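PDB 4WED: ABC transporter, periplasmic solute-binding protein, which probably binds a peptide or similar small solute, possibly a nickel complex or heme, in the periplasm and delivers it to an ABC transporter for import. Local coordinates for residues M131-H136 / M160-Y165; V292-S297 / S343-K348; A249-E254 / I497-K502; L368-D373 / L417-T422. All blocks are in the same frame, centred on the assembly; numbering follows the deposited sequence.

Contact 1: M131-H136 / M160-Y165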
loop_
_atom_site.group_PDB
_atom_site.type_symbol
_atom_site.label_atom_id
_atom_site.label_comp_id
_atom_site.label_asym_id
_atom_site.label_seq_id
_atom_site.Cartn_x
_atom_site.Cartn_y
_atom_site.Cartn_z
HETATM N N MSE A 131 13.814 -3.100 -7.569
HETATM C CA MSE A 131 13.012 -4.277 -7.502
HETATM C C MSE A 131 13.891 -5.466 -7.500
HETATM O O MSE A 131 14.793 -5.577 -8.336
HETATM C CB MSE A 131 12.207 -4.348 -8.759
HETATM C CG MSE A 131 10.814 -3.872 -8.455
HETATM SE SE MSE A 131 9.975 -4.061 -10.184
HETATM C CE MSE A 131 9.131 -5.809 -9.975
ATOM N N ASN A 132 13.643 -6.364 -6.569
ATOM C CA ASN A 132 14.503 -7.509 -6.361
ATOM C C ASN A 132 14.591 -8.464 -7.555
ATOM O O ASN A 132 15.649 -9.017 -7.794
ATOM C CB ASN A 132 14.130 -8.211 -5.065
ATOM C CG ASN A 132 14.598 -7.430 -3.859
ATOM O OD1 ASN A 132 15.741 -6.989 -3.822
ATOM N ND2 ASN A 132 13.717 -7.209 -2.894
ATOM N N CYS A 133 13.514 -8.641 -8.311
ATOM C CA CYS A 133 13.535 -9.586 -9.422
ATOM C C CYS A 133 14.320 -9.037 -10.582
ATOM O O CYS A 133 15.043 -9.785 -11.182
ATOM C CB CYS A 133 12.156 -10.057 -9.870
ATOM S SG CYS A 133 11.079 -8.771 -10.425
ATOM N N SER A 134 14.239 -7.745 -10.859
ATOM C CA SER A 134 15.102 -7.152 -11.876
ATOM C C SER A 134 16.580 -7.218 -11.463
ATOM O O SER A 134 17.418 -7.686 -12.200
ATOM C CB SER A 134 14.736 -5.687 -12.129
ATOM O OG SER A 134 15.692 -5.113 -13.021
ATOM N N LYS A 135 16.855 -6.725 -10.270
ATOM C CA LYS A 135 18.173 -6.681 -9.691
ATOM C C LYS A 135 18.947 -8.010 -9.661
ATOM O O LYS A 135 20.152 -8.027 -9.866
ATOM C CB LYS A 135 18.033 -6.147 -8.260
ATOM C CG LYS A 135 19.360 -6.078 -7.511
ATOM C CD LYS A 135 19.290 -5.215 -6.265
ATOM C CE LYS A 135 20.690 -5.010 -5.700
ATOM N NZ LYS A 135 20.699 -4.075 -4.532
ATOM N N HIS A 136 18.277 -9.117 -9.355
ATOM C CA HIS A 136 18.963 -10.419 -9.243
ATOM C C HIS A 136 18.798 -11.276 -10.473
ATOM O O HIS A 136 19.254 -12.411 -10.526
ATOM C CB HIS A 136 18.477 -11.166 -8.006
ATOM C CG HIS A 136 18.924 -10.518 -6.742
ATOM N ND1 HIS A 136 18.050 -10.127 -5.753
ATOM C CD2 HIS A 136 20.154 -10.128 -6.335
ATOM C CE1 HIS A 136 18.726 -9.529 -4.782
ATOM N NE2 HIS A 136 20.006 -9.517 -5.112
HETATM N N MSE A 160 6.752 -13.269 -6.504
HETATM C CA MSE A 160 5.443 -13.250 -7.124
HETATM C C MSE A 160 4.687 -11.975 -6.892
HETATM O O MSE A 160 3.970 -11.484 -7.772
HETATM C CB MSE A 160 4.633 -14.387 -6.514
HETATM C CG MSE A 160 5.142 -15.794 -6.803
HETATM SE SE MSE A 160 6.015 -16.022 -8.561
HETATM C CE MSE A 160 4.474 -15.882 -9.804
ATOM N N GLN A 161 4.823 -11.425 -5.698
ATOM C CA GLN A 161 4.182 -10.151 -5.390
ATOM C C GLN A 161 4.677 -9.020 -6.360
ATOM O O GLN A 161 3.911 -8.169 -6.820
ATOM C CB GLN A 161 4.469 -9.796 -3.909
ATOM C CG GLN A 161 3.342 -9.098 -3.184
ATOM C CD GLN A 161 3.459 -9.184 -1.673
ATOM O OE1 GLN A 161 3.360 -10.273 -1.097
ATOM N NE2 GLN A 161 3.672 -8.049 -1.030
ATOM N N GLU A 162 5.983 -9.000 -6.601
ATOM C CA GLU A 162 6.598 -7.964 -7.390
ATOM C C GLU A 162 6.096 -8.089 -8.809
ATOM O O GLU A 162 5.992 -7.090 -9.526
ATOM C CB GLU A 162 8.125 -8.100 -7.375
ATOM C CG GLU A 162 8.829 -7.531 -6.144
ATOM C CD GLU A 162 10.372 -7.437 -6.298
ATOM O OE1 GLU A 162 10.941 -7.866 -7.347
ATOM O OE2 GLU A 162 11.046 -6.909 -5.367
ATOM N N LEU A 163 5.800 -9.327 -9.219
ATOM C CA LEU A 163 5.390 -9.582 -10.583
ATOM C C LEU A 163 3.919 -9.211 -10.783
ATOM O O LEU A 163 3.420 -9.243 -11.917
ATOM C CB LEU A 163 5.612 -11.051 -10.965
ATOM C CG LEU A 163 7.080 -11.558 -11.124
ATOM C CD1 LEU A 163 7.160 -13.077 -11.268
ATOM C CD2 LEU A 163 7.800 -10.900 -12.270
ATOM N N SER A 164 3.222 -8.930 -9.686
ATOM C CA SER A 164 1.850 -8.403 -9.745
ATOM C C SER A 164 1.822 -6.887 -10.000
ATOM O O SER A 164 0.790 -6.385 -10.256
ATOM C CB SER A 164 1.098 -8.697 -8.483
ATOM O OG SER A 164 1.566 -7.872 -7.417
ATOM N N TYR A 165 2.955 -6.179 -9.994
ATOM C CA TYR A 165 2.899 -4.722 -10.022
ATOM C C TYR A 165 2.313 -4.188 -11.327
ATOM O O TYR A 165 2.284 -4.875 -12.351
ATOM C CB TYR A 165 4.293 -4.109 -9.873
ATOM C CG TYR A 165 4.955 -4.215 -8.534
ATOM C CD1 TYR A 165 4.391 -4.936 -7.476
ATOM C CD2 TYR A 165 6.222 -3.656 -8.348
ATOM C CE1 TYR A 165 5.065 -5.071 -6.276
ATOM C CE2 TYR A 165 6.891 -3.778 -7.143
ATOM C CZ TYR A 165 6.322 -4.496 -6.124
ATOM O OH TYR A 165 6.998 -4.586 -4.934
#
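Glu162 reaches across to Asn132 and Cys133 and holds the first two backbone N-H groups of helix 132-135 with its two carboxylate oxygens. Glu162 CB lies 3.6 Å from the terminal CE of Met131, present as selenomethionine. CG stands anti to the carbonyl carbon (chi1 -81°), and from there the chain runs extended to the start of the helix. Glu162 OE1 accepts from Cys133 N at 2.9 Å. Glu162 OE2 accepts from Asn132 N, also at 2.9 Å, and touches Asn132 CB. Both oxygens use their syn lone pairs, the paired bonds fix the rotation of the carboxylate, and the positive end of the helix would probably help to stabilise its charge. A glutamine in its place would probably turn an amide NH2 toward one of the two N-H groups and leave that group without an acceptor. The Met131 and Glu162 chains run antiparallel alongside each other, and the bend at chi3 (96°) sets Met131 CE 3.4 Å from Glu162 O. Met131 SE makes an oblique Met-aromatic contact with Tyr165, 5.2 Å from the ring centroid. Glu162 and Tyr165 end a type I turn, and Glu162 O stands over one face of the Tyr165 ring, toward its rim. Cys133 SG also touches Leu163 CD2, at 4.3 Å. The arrangement is that of a helix N-terminus, with Met131 at the N-cap, bound by a buried acid from a distant segment.

Contact 2: V292-S297 / S343-K348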
loop_
_atom_site.group_PDB
_atom_site.type_symbol
_atom_site.label_atom_id
_atom_site.label_comp_id
_atom_site.label_asym_id
_atom_site.label_seq_id
_atom_site.Cartn_x
_atom_site.Cartn_y
_atom_site.Cartn_z
ATOM N N VAL A 292 6.912 1.640 30.151
ATOM C CA VAL A 292 6.580 3.029 29.821
ATOM C C VAL A 292 6.080 3.091 28.400
ATOM O O VAL A 292 5.070 3.718 28.117
ATOM C CB VAL A 292 7.788 3.948 30.028
ATOM C CG1 VAL A 292 7.548 5.351 29.451
ATOM C CG2 VAL A 292 8.116 4.018 31.526
ATOM N N ARG A 293 6.761 2.410 27.496
ATOM C CA ARG A 293 6.262 2.313 26.137
ATOM C C ARG A 293 4.806 1.767 26.072
ATOM O O ARG A 293 3.935 2.308 25.377
ATOM C CB ARG A 293 7.186 1.438 25.347
ATOM C CG ARG A 293 8.518 2.083 25.077
ATOM C CD ARG A 293 9.288 1.254 24.050
ATOM N NE ARG A 293 10.516 0.768 24.654
ATOM C CZ ARG A 293 10.906 -0.481 24.743
ATOM N NH1 ARG A 293 10.222 -1.469 24.207
ATOM N NH2 ARG A 293 12.045 -0.729 25.360
ATOM N N LYS A 294 4.556 0.704 26.803
ATOM C CA LYS A 294 3.251 0.094 26.822
ATOM C C LYS A 294 2.229 1.087 27.339
ATOM O O LYS A 294 1.130 1.207 26.798
ATOM C CB LYS A 294 3.313 -1.115 27.758
ATOM C CG LYS A 294 2.088 -2.016 27.777
ATOM C CD LYS A 294 2.410 -3.286 28.541
ATOM C CE LYS A 294 1.176 -4.119 28.755
ATOM N NZ LYS A 294 1.419 -5.201 29.766
ATOM N N ALA A 295 2.593 1.791 28.406
ATOM C CA ALA A 295 1.680 2.720 29.005
ATOM C C ALA A 295 1.339 3.787 27.990
ATOM O O ALA A 295 0.174 4.138 27.827
ATOM C CB ALA A 295 2.261 3.339 30.274
ATOM N N VAL A 296 2.353 4.310 27.315
ATOM C CA VAL A 296 2.111 5.301 26.300
ATOM C C VAL A 296 1.108 4.733 25.327
ATOM O O VAL A 296 0.072 5.332 25.063
ATOM C CB VAL A 296 3.395 5.692 25.578
ATOM C CG1 VAL A 296 3.084 6.470 24.325
ATOM C CG2 VAL A 296 4.260 6.527 26.504
ATOM N N SER A 297 1.353 3.518 24.888
ATOM C CA SER A 297 0.523 2.937 23.881
ATOM C C SER A 297 -0.937 2.646 24.312
ATOM O O SER A 297 -1.894 2.874 23.548
ATOM C CB SER A 297 1.193 1.659 23.392
ATOM O OG SER A 297 0.264 0.944 22.648
ATOM N N SER A 343 -1.539 4.258 34.126
ATOM C CA SER A 343 -1.073 4.884 35.365
ATOM C C SER A 343 -0.382 3.853 36.279
ATOM O O SER A 343 0.621 4.123 36.936
ATOM C CB SER A 343 -2.297 5.435 36.122
ATOM O OG SER A 343 -3.003 6.381 35.344
ATOM N N ALA A 344 -0.982 2.685 36.356
ATOM C CA ALA A 344 -0.452 1.620 37.188
ATOM C C ALA A 344 0.922 1.162 36.662
ATOM O O ALA A 344 1.856 0.986 37.446
ATOM C CB ALA A 344 -1.444 0.449 37.273
ATOM N N LEU A 345 1.059 0.977 35.353
ATOM C CA LEU A 345 2.379 0.644 34.789
ATOM C C LEU A 345 3.368 1.714 35.168
ATOM O O LEU A 345 4.422 1.429 35.718
ATOM C CB LEU A 345 2.336 0.553 33.272
ATOM C CG LEU A 345 1.605 -0.687 32.798
ATOM C CD1 LEU A 345 1.175 -0.578 31.350
ATOM C CD2 LEU A 345 2.490 -1.907 33.001
ATOM N N LEU A 346 3.024 2.961 34.901
ATOM C CA LEU A 346 3.957 4.025 35.218
ATOM C C LEU A 346 4.385 4.022 36.668
ATOM O O LEU A 346 5.559 4.246 36.984
ATOM C CB LEU A 346 3.351 5.365 34.860
ATOM C CG LEU A 346 3.163 5.527 33.367
ATOM C CD1 LEU A 346 2.380 6.774 33.066
ATOM C CD2 LEU A 346 4.500 5.515 32.641
ATOM N N GLU A 347 3.435 3.778 37.553
ATOM C CA GLU A 347 3.737 3.673 38.986
ATOM C C GLU A 347 4.658 2.475 39.324
ATOM O O GLU A 347 5.636 2.630 40.033
ATOM C CB GLU A 347 2.445 3.612 39.817
ATOM C CG GLU A 347 2.589 4.282 41.187
ATOM C CD GLU A 347 1.420 5.206 41.542
ATOM O OE1 GLU A 347 0.498 4.679 42.222
ATOM O OE2 GLU A 347 1.408 6.426 41.145
ATOM N N LYS A 348 4.350 1.294 38.816
ATOM C CA LYS A 348 5.254 0.155 38.975
ATOM C C LYS A 348 6.673 0.522 38.475
ATOM O O LYS A 348 7.665 0.177 39.097
ATOM C CB LYS A 348 4.714 -1.074 38.228
ATOM C CG LYS A 348 3.453 -1.688 38.824
ATOM C CD LYS A 348 2.779 -2.661 37.859
ATOM C CE LYS A 348 1.332 -2.969 38.258
ATOM N NZ LYS A 348 0.499 -3.349 37.064
#
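Val292 O accepts the N-H of Val296 at 2.9 Å, a bond of helix 290-299, whose Val292 CG2 meets Leu346 CD2 of the opposing helix. No hydrogen bond crosses between 292-297 and 343-348, and the two are joined by apolar side chains. Ala295 is the centre: its CB sits 3.9 Å from Leu346 CG and 4.1 Å from Leu345 CB, one methyl set between two neighbouring leucines. Leu346 CG, anti to its own carbonyl carbon (chi1 -67°), is thereby brought over the Ala295 methyl. Leu346 CD2 touches both Ala295 CB and Val292 CG2, the latter at 4.1 Å, where the valine and leucine side chains cross at about a right angle. Leu345 turns its CD1 the other way, to 4.0 Å from Lys294 CG. The aliphatic part of Lys294, extended beyond CG, crosses Leu345 at about a right angle at the exposed edge of the contact. On the far side of helix 290-299, Val296 packs on Met277 and Phe279 of strand 274-279. Glu347, which takes no part in the contact, forms a salt bridge with Arg357. With the axes 8.7 Å apart at closest approach and crossing at -162°, the segments form a close antiparallel helix pair, consistent with the small Ala295 at the interface; it places helix 339-348 as an outer layer over helix 290-299, which itself rests on a sheet, as in a layered alpha/beta lobe.

Contact 3: A249-E254 / I497-K502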
loop_
_atom_site.group_PDB
_atom_site.type_symbol
_atom_site.label_atom_id
_atom_site.label_comp_id
_atom_site.label_asym_id
_atom_site.label_seq_id
_atom_site.Cartn_x
_atom_site.Cartn_y
_atom_site.Cartn_z
ATOM N N ALA A 249 -8.188 9.901 -7.707
ATOM C CA ALA A 249 -8.995 11.105 -7.457
ATOM C C ALA A 249 -9.359 11.154 -5.977
ATOM O O ALA A 249 -10.481 10.835 -5.613
ATOM C CB ALA A 249 -10.251 11.099 -8.320
ATOM N N PRO A 250 -8.392 11.544 -5.121
ATOM C CA PRO A 250 -8.590 11.415 -3.699
ATOM C C PRO A 250 -9.879 12.086 -3.199
ATOM O O PRO A 250 -10.384 13.025 -3.793
ATOM C CB PRO A 250 -7.367 12.115 -3.104
ATOM C CG PRO A 250 -6.357 12.107 -4.180
ATOM C CD PRO A 250 -7.163 12.295 -5.418
ATOM N N LEU A 251 -10.360 11.587 -2.079
ATOM C CA LEU A 251 -11.609 12.008 -1.521
ATOM C C LEU A 251 -11.411 11.948 -0.018
ATOM O O LEU A 251 -11.425 10.864 0.557
ATOM C CB LEU A 251 -12.647 11.005 -1.974
ATOM C CG LEU A 251 -14.059 11.094 -1.450
ATOM C CD1 LEU A 251 -14.775 12.227 -2.146
ATOM C CD2 LEU A 251 -14.772 9.781 -1.717
ATOM N N THR A 252 -11.191 13.093 0.622
ATOM C CA THR A 252 -10.943 13.118 2.073
ATOM C C THR A 252 -12.169 12.652 2.827
ATOM O O THR A 252 -13.282 12.622 2.270
ATOM C CB THR A 252 -10.727 14.517 2.674
ATOM O OG1 THR A 252 -11.981 15.179 2.700
ATOM C CG2 THR A 252 -9.708 15.376 1.918
ATOM N N PRO A 253 -11.968 12.300 4.109
ATOM C CA PRO A 253 -13.031 12.113 5.092
ATOM C C PRO A 253 -14.188 13.103 4.965
ATOM O O PRO A 253 -15.350 12.664 4.847
ATOM C CB PRO A 253 -12.276 12.288 6.407
ATOM C CG PRO A 253 -10.952 11.623 6.107
ATOM C CD PRO A 253 -10.684 11.778 4.632
ATOM N N GLU A 254 -13.888 14.408 4.962
ATOM C CA GLU A 254 -14.953 15.394 5.004
ATOM C C GLU A 254 -15.820 15.212 3.766
ATOM O O GLU A 254 -17.046 15.220 3.881
ATOM C CB GLU A 254 -14.430 16.837 5.094
ATOM N N ILE A 497 -11.310 5.697 0.630
ATOM C CA ILE A 497 -12.706 6.044 0.519
ATOM C C ILE A 497 -13.071 6.298 -0.917
ATOM O O ILE A 497 -12.433 7.106 -1.588
ATOM C CB ILE A 497 -13.004 7.284 1.337
ATOM C CG1 ILE A 497 -12.606 7.028 2.794
ATOM C CG2 ILE A 497 -14.488 7.663 1.231
ATOM C CD1 ILE A 497 -12.381 8.313 3.566
ATOM N N TRP A 498 -14.091 5.575 -1.365
ATOM C CA TRP A 498 -14.677 5.733 -2.690
ATOM C C TRP A 498 -16.122 6.136 -2.569
ATOM O O TRP A 498 -16.759 5.837 -1.572
ATOM C CB TRP A 498 -14.548 4.432 -3.477
ATOM C CG TRP A 498 -13.141 4.153 -3.936
ATOM C CD1 TRP A 498 -12.102 3.685 -3.186
ATOM C CD2 TRP A 498 -12.631 4.347 -5.245
ATOM N NE1 TRP A 498 -10.958 3.583 -3.950
ATOM C CE2 TRP A 498 -11.260 3.988 -5.224
ATOM C CE3 TRP A 498 -13.185 4.820 -6.437
ATOM C CZ2 TRP A 498 -10.460 4.050 -6.365
ATOM C CZ3 TRP A 498 -12.385 4.895 -7.569
ATOM C CH2 TRP A 498 -11.037 4.503 -7.526
ATOM N N ALA A 499 -16.634 6.890 -3.540
ATOM C CA ALA A 499 -18.074 7.038 -3.668
ATOM C C ALA A 499 -18.496 6.764 -5.092
ATOM O O ALA A 499 -17.758 7.067 -6.011
ATOM C CB ALA A 499 -18.532 8.404 -3.216
ATOM N N HIS A 500 -19.671 6.156 -5.258
ATOM C CA HIS A 500 -20.302 5.965 -6.556
ATOM C C HIS A 500 -21.734 6.458 -6.571
ATOM O O HIS A 500 -22.343 6.781 -5.528
ATOM C CB HIS A 500 -20.313 4.488 -6.973
ATOM C CG HIS A 500 -21.024 3.561 -6.025
ATOM N ND1 HIS A 500 -22.402 3.472 -5.939
ATOM C CD2 HIS A 500 -20.536 2.652 -5.151
ATOM C CE1 HIS A 500 -22.725 2.564 -5.032
ATOM N NE2 HIS A 500 -21.608 2.039 -4.550
ATOM N N SER A 501 -22.289 6.480 -7.779
ATOM C CA SER A 501 -23.646 6.934 -7.964
ATOM C C SER A 501 -24.576 5.761 -7.686
ATOM O O SER A 501 -24.147 4.605 -7.585
ATOM C CB SER A 501 -23.849 7.503 -9.370
ATOM O OG SER A 501 -23.382 6.635 -10.374
ATOM N N LYS A 502 -25.847 6.096 -7.554
ATOM C CA LYS A 502 -26.896 5.153 -7.307
ATOM C C LYS A 502 -26.952 4.050 -8.359
ATOM O O LYS A 502 -27.305 2.927 -8.034
ATOM C CB LYS A 502 -28.248 5.888 -7.250
HETATM O O HOH W 1 -9.393 8.556 -1.582
#
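The loop carrying Leu251 passes beside Ile497 near the end of strand 488-500, with CA atoms 6.4 Å apart at their nearest and no direct backbone bond between the two segments. It belongs to a beta-alpha-beta crossover: strands 242-244 and 265-269 both pair antiparallel with strand 488-500, which lies between them, and the loop leads from the first of them into helix 253-261. Leu251 carries the contact. Its CG is anti to the backbone N (chi1 174°), and Leu251 CD2 comes down on the strand, 3.6 Å from Ile497 CG2. On the backbone that follows, Leu251 CD2 rests 3.9 Å from Ala499 N and reaches Ala499 CB at 4.3 Å. Leu251 and Ile497 cross at about a right angle. The other branch of Ile497 goes to the helix start, where Ile497 CD1 meets Pro253 CD at 4.0 Å. Thr252 is the N-cap of that helix; its OG1 caps a backbone N just beyond Glu254, and Glu255 OE2 accepts from Thr252 N in return, the pattern of a capping box. Ile497 and Ala499 also pack on Val266 of strand 265-269, so Leu251 adds to an apolar layer between helices and sheet. Where the backbones do not meet, a water spans them: it accepts from Leu251 N at 3.2 Å and gives a weak bond to Ile497 O at 3.4 Å.

Contact 4: L368-D373 / L417-T422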
loop_
_atom_site.group_PDB
_atom_site.type_symbol
_atom_site.label_atom_id
_atom_site.label_comp_id
_atom_site.label_asym_id
_atom_site.label_seq_id
_atom_site.Cartn_x
_atom_site.Cartn_y
_atom_site.Cartn_z
ATOM N N LEU A 368 6.888 14.926 21.014
ATOM C CA LEU A 368 6.313 14.417 19.797
ATOM C C LEU A 368 6.588 15.398 18.645
ATOM O O LEU A 368 6.097 16.544 18.636
ATOM C CB LEU A 368 4.814 14.226 19.995
ATOM C CG LEU A 368 4.031 13.759 18.766
ATOM C CD1 LEU A 368 4.739 12.657 17.981
ATOM C CD2 LEU A 368 2.653 13.312 19.223
ATOM N N VAL A 369 7.387 14.934 17.685
ATOM C CA VAL A 369 7.732 15.732 16.539
ATOM C C VAL A 369 6.758 15.409 15.421
ATOM O O VAL A 369 6.489 14.243 15.151
ATOM C CB VAL A 369 9.199 15.538 16.100
ATOM C CG1 VAL A 369 9.547 16.464 14.924
ATOM C CG2 VAL A 369 10.140 15.834 17.260
ATOM N N VAL A 370 6.204 16.456 14.799
ATOM C CA VAL A 370 5.238 16.281 13.719
ATOM C C VAL A 370 5.471 17.285 12.589
ATOM O O VAL A 370 5.996 18.378 12.816
ATOM C CB VAL A 370 3.795 16.445 14.219
ATOM C CG1 VAL A 370 3.432 15.350 15.212
ATOM C CG2 VAL A 370 3.585 17.831 14.820
ATOM N N SER A 371 5.081 16.898 11.375
ATOM C CA SER A 371 5.023 17.816 10.231
ATOM C C SER A 371 3.690 17.677 9.521
ATOM O O SER A 371 3.454 16.650 8.885
ATOM C CB SER A 371 6.148 17.547 9.227
ATOM O OG SER A 371 6.098 18.513 8.188
ATOM N N PRO A 372 2.813 18.702 9.640
ATOM C CA PRO A 372 1.565 18.737 8.876
ATOM C C PRO A 372 1.768 18.561 7.365
ATOM O O PRO A 372 0.917 17.952 6.714
ATOM C CB PRO A 372 0.995 20.117 9.219
ATOM C CG PRO A 372 1.443 20.333 10.624
ATOM C CD PRO A 372 2.850 19.787 10.642
ATOM N N ASP A 373 2.893 19.054 6.835
ATOM C CA ASP A 373 3.277 18.844 5.414
ATOM C C ASP A 373 3.369 17.365 5.031
ATOM O O ASP A 373 2.797 16.944 4.032
ATOM C CB ASP A 373 4.637 19.486 5.103
ATOM C CG ASP A 373 4.658 20.982 5.345
ATOM O OD1 ASP A 373 3.575 21.564 5.567
ATOM O OD2 ASP A 373 5.761 21.580 5.314
ATOM N N LEU A 417 9.211 10.815 20.301
ATOM C CA LEU A 417 8.124 10.154 19.566
ATOM C C LEU A 417 7.916 10.811 18.203
ATOM O O LEU A 417 8.076 12.034 18.050
ATOM C CB LEU A 417 6.800 10.281 20.311
ATOM C CG LEU A 417 6.839 9.828 21.753
ATOM C CD1 LEU A 417 5.668 10.401 22.553
ATOM C CD2 LEU A 417 6.875 8.296 21.830
ATOM N N GLY A 418 7.500 10.001 17.233
ATOM C CA GLY A 418 7.191 10.484 15.879
ATOM C C GLY A 418 6.325 9.508 15.117
ATOM O O GLY A 418 6.102 8.391 15.557
ATOM N N PHE A 419 5.861 9.938 13.950
ATOM C CA PHE A 419 4.920 9.174 13.153
ATOM C C PHE A 419 5.489 8.639 11.871
ATOM O O PHE A 419 6.119 9.353 11.098
ATOM C CB PHE A 419 3.722 10.015 12.782
ATOM C CG PHE A 419 2.941 10.515 13.961
ATOM C CD1 PHE A 419 2.706 9.691 15.057
ATOM C CD2 PHE A 419 2.395 11.770 13.945
ATOM C CE1 PHE A 419 1.961 10.150 16.143
ATOM C CE2 PHE A 419 1.664 12.244 15.029
ATOM C CZ PHE A 419 1.440 11.422 16.121
ATOM N N PHE A 420 5.185 7.379 11.621
ATOM C CA PHE A 420 5.513 6.765 10.381
ATOM C C PHE A 420 4.256 6.210 9.791
ATOM O O PHE A 420 3.280 5.915 10.492
ATOM C CB PHE A 420 6.463 5.611 10.627
ATOM C CG PHE A 420 7.821 6.046 11.045
ATOM C CD1 PHE A 420 8.047 6.490 12.329
ATOM C CD2 PHE A 420 8.882 5.998 10.159
ATOM C CE1 PHE A 420 9.311 6.895 12.722
ATOM C CE2 PHE A 420 10.153 6.410 10.549
ATOM C CZ PHE A 420 10.366 6.861 11.830
ATOM N N LEU A 421 4.307 6.052 8.488
ATOM C CA LEU A 421 3.284 5.421 7.697
ATOM C C LEU A 421 3.952 4.279 7.021
ATOM O O LEU A 421 5.003 4.457 6.522
ATOM C CB LEU A 421 2.778 6.383 6.622
ATOM C CG LEU A 421 1.792 7.463 7.089
ATOM C CD1 LEU A 421 1.671 8.486 5.991
ATOM C CD2 LEU A 421 0.430 6.924 7.404
ATOM N N THR A 422 3.342 3.099 7.036
ATOM C CA THR A 422 3.837 1.995 6.257
ATOM C C THR A 422 3.674 2.241 4.755
ATOM O O THR A 422 2.960 3.116 4.307
ATOM C CB THR A 422 3.223 0.613 6.661
ATOM O OG1 THR A 422 1.789 0.586 6.512
ATOM C CG2 THR A 422 3.590 0.271 8.088
HETATM O O HOH W 2 6.008 12.848 12.847
#
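A single parallel beta bridge between Leu368 and Leu417 joins strand 362-370, from a small mixed sheet, to strand 417-421 of a larger antiparallel sheet. The strands run in roughly the same direction but diverge at 39°, and the bridge joins the last residues of strand 362-370 to the start of strand 417-421. Val369 N gives a nearly straight bond to Leu417 O at 3.0 Å. The same oxygen also receives a CA-H contact from Leu368, and Leu417 has a further backbone bond with Glu367. A residue further along, a water takes the place of a direct bond: it donates to Val369 O at 2.7 Å and accepts from Phe419 N at 3.1 Å. Beside this backbone seam, Phe419 lies across the side chain of Leu368. Leu368 has CG anti to its backbone N (chi1 177°), and its CD1 stands over one face of the Phe419 ring, 4.2 Å from the centroid, in a CH-pi contact. Leu368 CD2 meets Phe419 CZ at 3.8 Å. Val370 lies alongside the ring with the same heading, and Val370 CG1 approaches Phe419 CE2 to 3.6 Å at an oblique angle. Ser378 and Ile381 of helix 378-392 also touch the Phe419 side chain. An alanine in place of Phe419 would probably open a gap beside Leu368 and Val370 and leave the Leu368 methyls without the ring they pack against. The chemistry implies a junction in which, within the two segments, one direct bond and one water link the backbones, while apolar contacts of the ring fill the angle where the strands part.

All four contacts are largely buried; contact 2 lies farthest out, about 32 Å from the centre of the chain to its own centre, and is edged by an exposed lysine. Contacts 3 and 4 reach the same antiparallel sheet through different strands, with their centres about 25 Å apart. Contact 2 is linked to that sheet as well: helix 290-299 packs on strand 274-279, which pairs with strand 417-421 of contact 4. Contact 1 stands on the opposite side of the chain's centre from contact 3. It alone uses a charged group in hydrogen bonds across the contact; contacts 3 and 4 add a bridging water to apolar packing, contact 4 also a direct backbone bond, and contact 2, without hydrogen bonds, packs through apolar groups and lysine methylenes.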